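Local coordinates for MdcE (Pseudomonas aeruginosa, PDB 5VIP), which is probably the gamma subunit of a biotin-independent malonate decarboxylase, a member of the MdcE family with likely transferase activity, at residues A22-A27 with T231-S236; G77-L82 with S158-A163; W85-A90 with L162-Q167; D136-A141 with H146-L151; M184-A189 with M210-D215. One frame throughout, in Å; residues are numbered along the deposited sequence.

Contact 1. Residues A22-A27 with T231-S236; sequences ASRGLA and TVEVPS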
# COMPACT_ATOMS: atom_id res chain seq x y z
N ALA A 22 12.50 -8.25 22.61
CA ALA A 22 11.41 -7.29 22.40
C ALA A 22 10.46 -7.80 21.31
O ALA A 22 9.25 -7.61 21.40
CB ALA A 22 11.97 -5.92 22.03
N SER A 23 11.02 -8.44 20.29
CA SER A 23 10.21 -9.04 19.22
C SER A 23 11.07 -9.97 18.39
O SER A 23 12.30 -9.87 18.40
CB SER A 23 9.61 -7.96 18.32
OG SER A 23 10.65 -7.35 17.56
N ARG A 24 10.42 -10.84 17.63
CA ARG A 24 11.11 -11.67 16.64
C ARG A 24 11.86 -10.85 15.60
O ARG A 24 12.94 -11.25 15.16
CB ARG A 24 10.12 -12.58 15.91
CG ARG A 24 9.52 -13.65 16.75
CD ARG A 24 8.89 -14.67 15.83
NE ARG A 24 8.14 -15.67 16.56
CZ ARG A 24 7.35 -16.56 15.97
NH1 ARG A 24 7.21 -16.54 14.64
NH2 ARG A 24 6.69 -17.45 16.70
N GLY A 25 11.29 -9.72 15.18
CA GLY A 25 11.97 -8.88 14.21
C GLY A 25 13.31 -8.40 14.72
O GLY A 25 14.31 -8.41 13.99
N LEU A 26 13.34 -7.99 15.99
CA LEU A 26 14.58 -7.53 16.61
C LEU A 26 15.58 -8.67 16.74
O LEU A 26 16.76 -8.52 16.42
CB LEU A 26 14.29 -6.93 17.98
CG LEU A 26 15.48 -6.33 18.72
CD1 LEU A 26 16.21 -5.30 17.86
CD2 LEU A 26 15.00 -5.71 20.03
N ALA A 27 15.10 -9.82 17.21
CA ALA A 27 15.93 -11.02 17.36
C ALA A 27 16.60 -11.39 16.04
O ALA A 27 17.80 -11.65 15.99
CB ALA A 27 15.10 -12.17 17.87
N THR A 231 14.49 -22.86 16.16
CA THR A 231 14.14 -21.95 17.24
C THR A 231 13.83 -20.60 16.61
O THR A 231 14.73 -19.78 16.38
CB THR A 231 15.25 -21.80 18.29
OG1 THR A 231 16.48 -21.48 17.64
CG2 THR A 231 15.44 -23.10 19.09
N VAL A 232 12.56 -20.39 16.31
CA VAL A 232 12.12 -19.21 15.59
C VAL A 232 12.33 -17.92 16.39
O VAL A 232 12.57 -16.86 15.81
CB VAL A 232 10.63 -19.37 15.21
CG1 VAL A 232 9.76 -19.47 16.45
CG2 VAL A 232 10.18 -18.22 14.32
N GLU A 233 12.27 -18.00 17.72
CA GLU A 233 12.36 -16.81 18.56
C GLU A 233 13.79 -16.26 18.62
O GLU A 233 13.99 -15.05 18.63
CB GLU A 233 11.86 -17.11 19.97
CG GLU A 233 10.50 -17.78 20.04
CD GLU A 233 9.36 -16.93 19.48
OE1 GLU A 233 9.46 -15.68 19.49
OE2 GLU A 233 8.36 -17.52 19.03
N VAL A 234 14.77 -17.15 18.69
CA VAL A 234 16.17 -16.78 18.51
C VAL A 234 16.83 -17.84 17.65
O VAL A 234 17.03 -18.97 18.11
CB VAL A 234 16.95 -16.67 19.84
CG1 VAL A 234 18.09 -15.67 19.68
CG2 VAL A 234 16.04 -16.27 20.99
N PRO A 235 17.17 -17.48 16.41
CA PRO A 235 17.67 -18.48 15.47
C PRO A 235 18.91 -19.20 15.98
O PRO A 235 19.77 -18.60 16.62
CB PRO A 235 18.01 -17.66 14.22
CG PRO A 235 18.21 -16.28 14.73
CD PRO A 235 17.22 -16.12 15.84
N SER A 236 18.97 -20.49 15.70
CA SER A 236 20.16 -21.29 15.95
C SER A 236 21.18 -20.94 14.88
O SER A 236 20.86 -20.23 13.92
CB SER A 236 19.82 -22.77 15.91
OG SER A 236 19.60 -23.19 14.57

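Contact 2. Residues G77-L82 with S158-A163; sequences GEVGLL and SGAFLA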
# COMPACT_ATOMS: atom_id res chain seq x y z
N GLY A 77 5.37 -1.86 18.65
CA GLY A 77 5.87 -2.41 17.40
C GLY A 77 5.07 -2.03 16.16
O GLY A 77 5.41 -2.46 15.05
N GLU A 78 4.03 -1.22 16.35
CA GLU A 78 3.19 -0.73 15.24
C GLU A 78 3.96 0.09 14.22
O GLU A 78 4.93 0.76 14.56
CB GLU A 78 2.04 0.13 15.78
CG GLU A 78 1.09 -0.60 16.73
CD GLU A 78 1.48 -0.43 18.20
OE1 GLU A 78 2.65 -0.07 18.48
OE2 GLU A 78 0.61 -0.64 19.06
N VAL A 79 3.51 0.07 12.97
CA VAL A 79 4.03 1.03 12.01
C VAL A 79 3.19 2.30 12.10
O VAL A 79 2.07 2.34 11.61
CB VAL A 79 4.03 0.46 10.58
CG1 VAL A 79 4.43 1.54 9.58
CG2 VAL A 79 5.00 -0.71 10.50
N GLY A 80 3.73 3.30 12.78
CA GLY A 80 3.06 4.58 12.93
C GLY A 80 3.73 5.66 12.10
O GLY A 80 4.38 5.36 11.10
N LEU A 81 3.57 6.91 12.51
CA LEU A 81 4.04 8.05 11.73
C LEU A 81 5.56 8.07 11.54
O LEU A 81 6.06 8.31 10.44
CB LEU A 81 3.60 9.36 12.40
CG LEU A 81 2.09 9.58 12.36
CD1 LEU A 81 1.66 10.49 13.49
CD2 LEU A 81 1.69 10.19 11.00
N LEU A 82 6.29 7.82 12.62
CA LEU A 82 7.74 7.91 12.56
C LEU A 82 8.31 6.73 11.80
O LEU A 82 9.33 6.85 11.13
CB LEU A 82 8.34 7.99 13.96
CG LEU A 82 7.89 9.22 14.75
CD1 LEU A 82 8.42 9.18 16.17
CD2 LEU A 82 8.35 10.49 14.03
N SER A 158 -1.78 -6.09 7.56
CA SER A 158 -2.50 -4.88 7.13
C SER A 158 -1.59 -3.80 6.52
O SER A 158 -0.71 -4.11 5.71
CB SER A 158 -3.26 -4.31 8.34
OG SER A 158 -4.21 -3.34 7.95
N GLY A 159 -1.80 -2.55 6.93
CA GLY A 159 -1.05 -1.43 6.37
C GLY A 159 0.42 -1.44 6.75
O GLY A 159 1.26 -0.89 6.03
N ALA A 160 0.74 -2.04 7.89
CA ALA A 160 2.13 -2.17 8.30
C ALA A 160 2.90 -3.02 7.30
O ALA A 160 4.03 -2.67 6.92
CB ALA A 160 2.23 -2.77 9.72
N PHE A 161 2.31 -4.13 6.86
CA PHE A 161 2.94 -5.00 5.86
C PHE A 161 3.00 -4.33 4.48
O PHE A 161 3.99 -4.47 3.75
CB PHE A 161 2.21 -6.35 5.77
CG PHE A 161 2.89 -7.38 4.87
CD1 PHE A 161 4.26 -7.33 4.64
CD2 PHE A 161 2.14 -8.38 4.27
CE1 PHE A 161 4.87 -8.27 3.82
CE2 PHE A 161 2.75 -9.33 3.45
CZ PHE A 161 4.12 -9.27 3.22
N LEU A 162 1.95 -3.59 4.11
CA LEU A 162 1.99 -2.86 2.83
C LEU A 162 3.19 -1.91 2.81
O LEU A 162 3.90 -1.79 1.80
CB LEU A 162 0.69 -2.08 2.60
CG LEU A 162 -0.54 -2.94 2.28
CD1 LEU A 162 -1.82 -2.11 2.24
CD2 LEU A 162 -0.34 -3.67 0.95
N ALA A 163 3.45 -1.26 3.95
CA ALA A 163 4.51 -0.26 4.05
C ALA A 163 5.89 -0.90 4.19
O ALA A 163 6.89 -0.34 3.75
CB ALA A 163 4.26 0.67 5.24

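Contact 3. Residues W85-A90 with L162-Q167; sequences WGLAAA and LAHGYQ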
# COMPACT_ATOMS: atom_id res chain seq x y z
N TRP A 85 7.55 7.32 7.87
CA TRP A 85 8.44 8.30 7.27
C TRP A 85 9.89 7.88 7.46
O TRP A 85 10.72 8.14 6.60
CB TRP A 85 8.20 9.70 7.84
CG TRP A 85 6.93 10.35 7.37
CD1 TRP A 85 5.89 10.78 8.14
CD2 TRP A 85 6.55 10.64 6.01
NE1 TRP A 85 4.90 11.34 7.35
CE2 TRP A 85 5.29 11.25 6.04
CE3 TRP A 85 7.17 10.43 4.76
CZ2 TRP A 85 4.62 11.67 4.87
CZ3 TRP A 85 6.52 10.86 3.61
CH2 TRP A 85 5.25 11.46 3.67
N GLY A 86 10.19 7.23 8.58
CA GLY A 86 11.55 6.75 8.83
C GLY A 86 12.03 5.72 7.82
O GLY A 86 13.18 5.77 7.35
N LEU A 87 11.16 4.78 7.48
CA LEU A 87 11.46 3.80 6.44
C LEU A 87 11.70 4.47 5.09
O LEU A 87 12.65 4.14 4.38
CB LEU A 87 10.31 2.78 6.30
CG LEU A 87 10.27 1.67 7.36
CD1 LEU A 87 9.00 0.84 7.21
CD2 LEU A 87 11.51 0.80 7.22
N ALA A 88 10.82 5.41 4.74
CA ALA A 88 10.94 6.14 3.50
C ALA A 88 12.31 6.80 3.41
O ALA A 88 13.00 6.71 2.39
CB ALA A 88 9.83 7.20 3.40
N ALA A 89 12.70 7.45 4.50
CA ALA A 89 13.97 8.15 4.57
C ALA A 89 15.16 7.19 4.44
O ALA A 89 16.10 7.46 3.69
CB ALA A 89 14.07 8.96 5.87
N ALA A 90 15.11 6.07 5.17
CA ALA A 90 16.21 5.10 5.14
C ALA A 90 16.33 4.42 3.77
O ALA A 90 17.43 4.17 3.28
CB ALA A 90 16.03 4.05 6.24
N LEU A 162 1.95 -3.59 4.11
CA LEU A 162 1.99 -2.86 2.83
C LEU A 162 3.19 -1.91 2.81
O LEU A 162 3.90 -1.79 1.80
CB LEU A 162 0.69 -2.08 2.60
CG LEU A 162 -0.54 -2.94 2.28
CD1 LEU A 162 -1.82 -2.11 2.24
CD2 LEU A 162 -0.34 -3.67 0.95
N ALA A 163 3.45 -1.26 3.95
CA ALA A 163 4.51 -0.26 4.05
C ALA A 163 5.89 -0.90 4.19
O ALA A 163 6.89 -0.34 3.75
CB ALA A 163 4.26 0.67 5.24
N HIS A 164 5.93 -2.07 4.81
CA HIS A 164 7.21 -2.70 5.14
C HIS A 164 7.18 -4.17 4.75
O HIS A 164 6.79 -5.03 5.54
CB HIS A 164 7.49 -2.55 6.64
CG HIS A 164 8.78 -3.16 7.07
ND1 HIS A 164 10.00 -2.79 6.54
CD2 HIS A 164 9.05 -4.11 8.00
CE1 HIS A 164 10.96 -3.50 7.11
NE2 HIS A 164 10.41 -4.30 8.01
N GLY A 165 7.56 -4.44 3.51
CA GLY A 165 7.65 -5.79 3.02
C GLY A 165 6.91 -6.09 1.74
O GLY A 165 7.42 -6.83 0.92
N TYR A 166 5.72 -5.53 1.53
CA TYR A 166 4.88 -6.08 0.47
C TYR A 166 5.29 -5.57 -0.93
O TYR A 166 4.75 -6.03 -1.94
CB TYR A 166 3.40 -5.76 0.68
CG TYR A 166 2.49 -6.96 0.52
CD1 TYR A 166 1.32 -7.06 1.26
CD2 TYR A 166 2.85 -8.04 -0.29
CE1 TYR A 166 0.48 -8.17 1.13
CE2 TYR A 166 2.03 -9.15 -0.40
CZ TYR A 166 0.85 -9.21 0.30
OH TYR A 166 0.03 -10.32 0.20
N GLN A 167 6.24 -4.64 -1.02
CA GLN A 167 6.74 -4.24 -2.33
C GLN A 167 7.92 -5.10 -2.81
O GLN A 167 8.53 -4.79 -3.83
CB GLN A 167 7.16 -2.77 -2.32
CG GLN A 167 5.99 -1.80 -2.35
CD GLN A 167 5.09 -2.02 -3.57
OE1 GLN A 167 5.56 -2.02 -4.71
NE2 GLN A 167 3.79 -2.21 -3.34

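Contact 4. Residues D136-A141 with H146-L151; sequences DAYARA and HPLIGL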
# COMPACT_ATOMS: atom_id res chain seq x y z
N ASP A 136 6.16 4.18 -1.49
CA ASP A 136 6.75 4.86 -2.64
C ASP A 136 8.27 4.66 -2.69
O ASP A 136 8.83 4.36 -3.74
CB ASP A 136 6.39 6.35 -2.61
CG ASP A 136 6.81 7.08 -3.88
OD1 ASP A 136 6.20 6.83 -4.94
OD2 ASP A 136 7.75 7.89 -3.81
N ALA A 137 8.94 4.81 -1.55
CA ALA A 137 10.40 4.64 -1.52
C ALA A 137 10.81 3.20 -1.89
O ALA A 137 11.70 2.99 -2.72
CB ALA A 137 10.94 5.02 -0.15
N TYR A 138 10.17 2.21 -1.27
CA TYR A 138 10.45 0.82 -1.57
C TYR A 138 10.21 0.48 -3.05
O TYR A 138 11.05 -0.15 -3.71
CB TYR A 138 9.59 -0.10 -0.70
CG TYR A 138 10.18 -0.50 0.64
CD1 TYR A 138 11.36 -1.24 0.71
CD2 TYR A 138 9.51 -0.19 1.83
CE1 TYR A 138 11.87 -1.67 1.94
CE2 TYR A 138 10.01 -0.61 3.07
CZ TYR A 138 11.19 -1.35 3.11
OH TYR A 138 11.71 -1.79 4.33
N ALA A 139 9.07 0.91 -3.57
CA ALA A 139 8.75 0.65 -4.98
C ALA A 139 9.75 1.32 -5.93
O ALA A 139 10.18 0.72 -6.92
CB ALA A 139 7.31 1.12 -5.30
N ARG A 140 10.09 2.57 -5.66
CA ARG A 140 11.04 3.28 -6.51
C ARG A 140 12.40 2.59 -6.48
O ARG A 140 13.05 2.45 -7.52
CB ARG A 140 11.18 4.75 -6.06
CG ARG A 140 10.04 5.64 -6.54
CD ARG A 140 10.30 7.11 -6.26
NE ARG A 140 10.27 7.42 -4.83
CZ ARG A 140 11.34 7.77 -4.12
NH1 ARG A 140 12.52 7.88 -4.72
NH2 ARG A 140 11.22 8.02 -2.83
N ALA A 141 12.80 2.14 -5.30
CA ALA A 141 14.05 1.39 -5.17
C ALA A 141 14.00 0.12 -6.00
O ALA A 141 14.96 -0.19 -6.70
CB ALA A 141 14.32 1.06 -3.71
N HIS A 146 17.19 -2.02 -7.26
CA HIS A 146 17.55 -2.61 -5.97
C HIS A 146 16.78 -3.91 -5.76
O HIS A 146 15.55 -3.93 -5.85
CB HIS A 146 17.26 -1.66 -4.82
CG HIS A 146 18.14 -0.45 -4.80
ND1 HIS A 146 19.24 -0.34 -3.99
CD2 HIS A 146 18.07 0.71 -5.50
CE1 HIS A 146 19.82 0.83 -4.18
NE2 HIS A 146 19.12 1.49 -5.09
N PRO A 147 17.50 -5.02 -5.49
CA PRO A 147 16.76 -6.22 -5.13
C PRO A 147 16.10 -6.02 -3.77
O PRO A 147 16.79 -5.66 -2.81
CB PRO A 147 17.84 -7.31 -5.08
CG PRO A 147 18.98 -6.76 -5.91
CD PRO A 147 18.94 -5.28 -5.68
N LEU A 148 14.79 -6.22 -3.70
CA LEU A 148 14.08 -6.19 -2.43
C LEU A 148 13.62 -7.57 -2.05
O LEU A 148 12.96 -8.24 -2.84
CB LEU A 148 12.84 -5.30 -2.48
CG LEU A 148 12.91 -3.80 -2.27
CD1 LEU A 148 13.80 -3.17 -3.33
CD2 LEU A 148 11.48 -3.27 -2.36
N ILE A 149 13.96 -7.98 -0.84
CA ILE A 149 13.52 -9.26 -0.32
C ILE A 149 12.81 -9.04 0.99
O ILE A 149 13.34 -8.38 1.90
CB ILE A 149 14.71 -10.25 -0.11
CG1 ILE A 149 15.43 -10.49 -1.44
CG2 ILE A 149 14.21 -11.55 0.45
CD1 ILE A 149 16.81 -11.10 -1.29
N GLY A 150 11.61 -9.60 1.11
CA GLY A 150 10.86 -9.52 2.35
C GLY A 150 10.98 -10.82 3.13
O GLY A 150 10.58 -11.87 2.63
N LEU A 151 11.50 -10.75 4.35
CA LEU A 151 11.62 -11.95 5.18
C LEU A 151 10.60 -11.91 6.30
O LEU A 151 10.70 -11.11 7.22
CB LEU A 151 13.04 -12.07 5.74
CG LEU A 151 13.24 -13.29 6.65
CD1 LEU A 151 13.11 -14.58 5.84
CD2 LEU A 151 14.59 -13.23 7.36

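Contact 5. Residues M184-A189 with M210-D215; sequences MGKAAA and MAYDID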
# COMPACT_ATOMS: atom_id res chain seq x y z
N MSE A 184 -6.55 -7.85 8.67
CA MSE A 184 -7.01 -7.36 9.97
C MSE A 184 -6.73 -8.38 11.07
O MSE A 184 -6.58 -9.58 10.81
CB MSE A 184 -8.50 -7.04 9.92
CG MSE A 184 -9.38 -8.27 9.88
SE MSE A 184 -11.23 -7.87 9.34
CE MSE A 184 -10.97 -7.86 7.40
N GLY A 185 -6.65 -7.89 12.31
CA GLY A 185 -6.43 -8.74 13.47
C GLY A 185 -7.56 -9.71 13.72
O GLY A 185 -8.71 -9.45 13.36
N LYS A 186 -7.24 -10.85 14.34
CA LYS A 186 -8.23 -11.87 14.66
C LYS A 186 -9.33 -11.31 15.56
O LYS A 186 -10.51 -11.66 15.42
CB LYS A 186 -7.56 -13.08 15.32
CG LYS A 186 -6.81 -14.00 14.36
CD LYS A 186 -6.11 -15.15 15.10
CE LYS A 186 -5.51 -16.15 14.12
NZ LYS A 186 -4.75 -17.26 14.80
N ALA A 187 -8.95 -10.42 16.47
CA ALA A 187 -9.92 -9.79 17.36
C ALA A 187 -10.90 -8.95 16.55
O ALA A 187 -12.11 -9.11 16.69
CB ALA A 187 -9.22 -8.94 18.40
N ALA A 188 -10.38 -8.07 15.69
CA ALA A 188 -11.20 -7.24 14.81
C ALA A 188 -12.12 -8.06 13.92
O ALA A 188 -13.30 -7.73 13.76
CB ALA A 188 -10.32 -6.35 13.96
N ALA A 189 -11.59 -9.14 13.34
CA ALA A 189 -12.39 -10.00 12.47
C ALA A 189 -13.52 -10.65 13.26
O ALA A 189 -14.63 -10.78 12.76
CB ALA A 189 -11.52 -11.06 11.80
N MSE A 210 -8.80 -16.24 3.60
CA MSE A 210 -9.30 -15.68 4.84
C MSE A 210 -8.50 -16.17 6.04
O MSE A 210 -8.54 -15.59 7.12
CB MSE A 210 -10.78 -16.03 5.01
CG MSE A 210 -11.47 -15.40 6.19
SE MSE A 210 -13.33 -16.03 6.26
CE MSE A 210 -13.84 -15.25 7.96
N ALA A 211 -7.75 -17.25 5.83
CA ALA A 211 -6.99 -17.89 6.90
C ALA A 211 -5.76 -17.07 7.30
O ALA A 211 -5.18 -16.34 6.48
CB ALA A 211 -6.58 -19.28 6.48
N TYR A 212 -5.36 -17.22 8.56
CA TYR A 212 -4.23 -16.49 9.13
C TYR A 212 -2.90 -17.25 9.02
O TYR A 212 -1.83 -16.64 9.04
CB TYR A 212 -4.52 -16.14 10.60
CG TYR A 212 -5.50 -15.00 10.75
CD1 TYR A 212 -6.87 -15.21 10.65
CD2 TYR A 212 -5.05 -13.70 10.97
CE1 TYR A 212 -7.77 -14.16 10.78
CE2 TYR A 212 -5.94 -12.64 11.09
CZ TYR A 212 -7.30 -12.88 10.99
OH TYR A 212 -8.18 -11.83 11.11
N ASP A 213 -2.96 -18.57 8.89
CA ASP A 213 -1.74 -19.39 8.88
C ASP A 213 -0.95 -19.26 7.58
O ASP A 213 -1.50 -18.93 6.52
CB ASP A 213 -2.08 -20.85 9.10
CG ASP A 213 -2.75 -21.46 7.89
OD1 ASP A 213 -3.97 -21.24 7.72
OD2 ASP A 213 -2.06 -22.14 7.10
N ILE A 214 0.33 -19.57 7.64
CA ILE A 214 1.21 -19.32 6.52
C ILE A 214 1.09 -20.38 5.42
O ILE A 214 1.43 -20.13 4.27
CB ILE A 214 2.68 -19.20 7.01
CG1 ILE A 214 3.54 -18.48 5.96
CG2 ILE A 214 3.24 -20.56 7.42
CD1 ILE A 214 3.10 -17.02 5.72
N ASP A 215 0.58 -21.57 5.76
CA ASP A 215 0.34 -22.57 4.72
C ASP A 215 -0.77 -22.12 3.77
O ASP A 215 -0.65 -22.23 2.54
CB ASP A 215 -0.01 -23.92 5.34
CG ASP A 215 1.21 -24.70 5.77
OD1 ASP A 215 2.25 -24.56 5.10
OD2 ASP A 215 1.14 -25.43 6.77

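Contact 1. Residues A22-A27 with T231-S236
The first turn of helix 24-33 lies beside the loop 231-236, with the CA atoms of Arg24 and Glu233 5.6 Å apart and those of Ala27 and Val234 5.9 Å apart. Arg24 reaches over to this loop with its chain extended from CG to NE, and its guanidinium forms a salt bridge with Glu233. Within this pair, Arg24 NH2 bonds to Glu233 OE2 at 2.9 Å. It meets the syn side of that oxygen, 29° out of the carboxylate plane. Arg24 NE adds weak bonds to both carboxylate oxygens. The two flat groups are 65° apart, so this is not a coplanar two-bond pairing. The stronger partner of the guanidinium is Asp176, which forms a salt bridge with NH1; the Val153 carbonyl is bonded to NH1 as well. A bend at chi2 (-63°) turns the Glu233 carboxylate back to the arginine. Val232 lies over one guanidinium face, its CG2 3.4 Å from Arg24 NH1. The contact joins the start of helix 24-33 to the loop between edge strand 225-227 of the mixed sheet and helix 237-254. One turn along the helix, Ala27 CB points at the loop and sits 3.2 Å from Glu233 O. Ser23 is the N-cap of the helix: its OG accepts from Leu26 N at 3.2 Å.

Contact 2. Residues G77-L82 with S158-A163
In a fold consistent with the crotonase-like fold of carboxyltransferase subunits, the short helix 158-163 comes after strand 155-157, and one side of it packs against the loop that leads into helix 81-97. Val79 is the one residue of 77-82 that makes the contact. Its side chain points at the helix and meets two alanines one turn apart. The CG2 methyl touches Ala160 CB at 3.5 Å, and Val79 CB is 3.8 Å from Ala160 CB. The backbones come close here, with the CA atoms of Val79 and Ala160 5.3 Å apart. Small alanine side chains allow this approach. With CG1 anti to the backbone N (chi1 173°), CG2 lies against Ala160 and CG1 faces Ala163. All three residues are buried and the contact is wholly apolar. Val113 of strand 106-113 touches both Val79 and Ala160, and Leu131 of helix 127-143 touches both Val79 and Ala163. The valine backbone is bonded to Ser115 and Ala117, which ties its loop to the chain just beyond that strand. Gly80 then takes the N-cap position of helix 81-97. The longer of the two methyl contacts is Val79 CG1 to Ala163 CB, at 4.4 Å.

Contact 3. Residues W85-A90 with L162-Q167
Leu87 lays its branched end against the side chain of His164, which it crosses at about a right angle. The leucine belongs to helix 81-97, and the histidine is the first residue to leave helical geometry after helix 158-163. The contact therefore joins a long helix packed on the central mixed sheet of the probable crotonase-like fold to the turn that leads on to strand 170-174. Leu87 CD1 does most of the touching. It is 3.8 Å from His164 CB and equally close to His164 ND1, while the second methyl, CD2, is 4.0 Å from the same nitrogen. The approach to the imidazole is oblique. The CD1 methyl also lies 4.2 Å from Ala163 O, at the end of the helix. His164 CG is anti to the backbone N (chi1 180°), which sets the ring beside its own carbonyl carbon, where the leucine methyls meet it. Both ring nitrogens have polar partners beyond the leucine: NE2 is bonded to the Ile110 carbonyl and ND1 to the Tyr138 hydroxyl. These two bonds fix the rotation of the ring, so the leucine meets a group that is already held. Val63 of strand 56-63 touches both Leu87 and His164. The backbones stay well apart, with 7.9 Å between Leu87 CA and His164 CA.

Contact 4. Residues D136-A141 with H146-L151
Leu148, at the start of strand 148-152, points its side chain at helix 127-143. CB carries CG anti to the carbonyl carbon (chi1 -84°), and CG splits into two methyls that both face the helix. CD2 goes furthest in, 3.4 Å from Tyr138 O and 3.7 Å from Tyr138 CD1. It meets the tyrosine ring obliquely. CD1 faces the next turn, 4.3 Å from Ala141 CB. The helix, the turn and the strand form the second half of a beta-alpha-beta crossover from strand 106-113 to its parallel neighbour, strand 148-152. At the turn, His146 N donates to Ala141 O at 2.9 Å with an angle of 152° at the hydrogen. His146 CB lies 3.3 Å from the same carbonyl oxygen, which sits at the edge of the imidazole, in its plane. The ring has a second partner, since ND1 is bonded to the carbonyl of Arg105. Leu107 of strand 106-113 touches both Ala141 and Leu148, so the strand where the crossover begins also packs against its far end. All four touching residues are buried. The chemistry is thus divided: one backbone bond fixes the tight return of the chain, and apolar side chains join helix to sheet beyond it.

Contact 5. Residues M184-A189 with M210-D215
Lys186 and Tyr212 run past each other in opposite directions, the aliphatic chain of the lysine lying flat over one face of the ring. Lys186 CG sits almost on the ring normal, 3.5 Å from the centroid of the Tyr212 ring and 9° off the perpendicular, a CH-pi contact. The lysine is extended beyond CG, so it follows the ring back to its root, where CE is 3.6 Å from Tyr212 CG. The hydroxyl at the other end donates to Met184 O at 2.8 Å. It approaches from above the carbonyl plane, 44° out of it, rather than on a lone pair. The carbonyl oxygen itself lies near the plane of the ring, at its edge. Met184, a selenomethionine, crosses the tyrosine at about a right angle, with its CG 4.0 Å from Tyr212 OH. Ala189 CB reaches the same hydroxyl at 3.5 Å, one turn along the helix from Gly185. The rings of His182 and Tyr212 are stacked, and Leu200 of helix 200-204 touches both Tyr212 and Ala189. The tyrosine is thus inserted at the N-terminal end of helix 186-192, where Gly185 is the N-cap, and joins that end to the loop leading into helix 214-219.

Overall arrangement
From the N terminus, contact 1 opens on helix 24-33 and closes only at 231-236, after the last sheet strand, so the other four all nest inside its loop. Contact 2 opens on the loop leading into helix 81-97 and contact 3 on the helix itself. Both end on helix 158-163 and its exit, sharing Leu162 and Ala163, and so join these two helices. Contact 4 nests within both, closing the turn between helix 127-143 and strand 148-152 and tying that helix to the central sheet. It touches contacts 2 and 3. Contact 5 comes later in series, joining helix 186-192 to the entry of helix 214-219, across the chain's centre from contact 4.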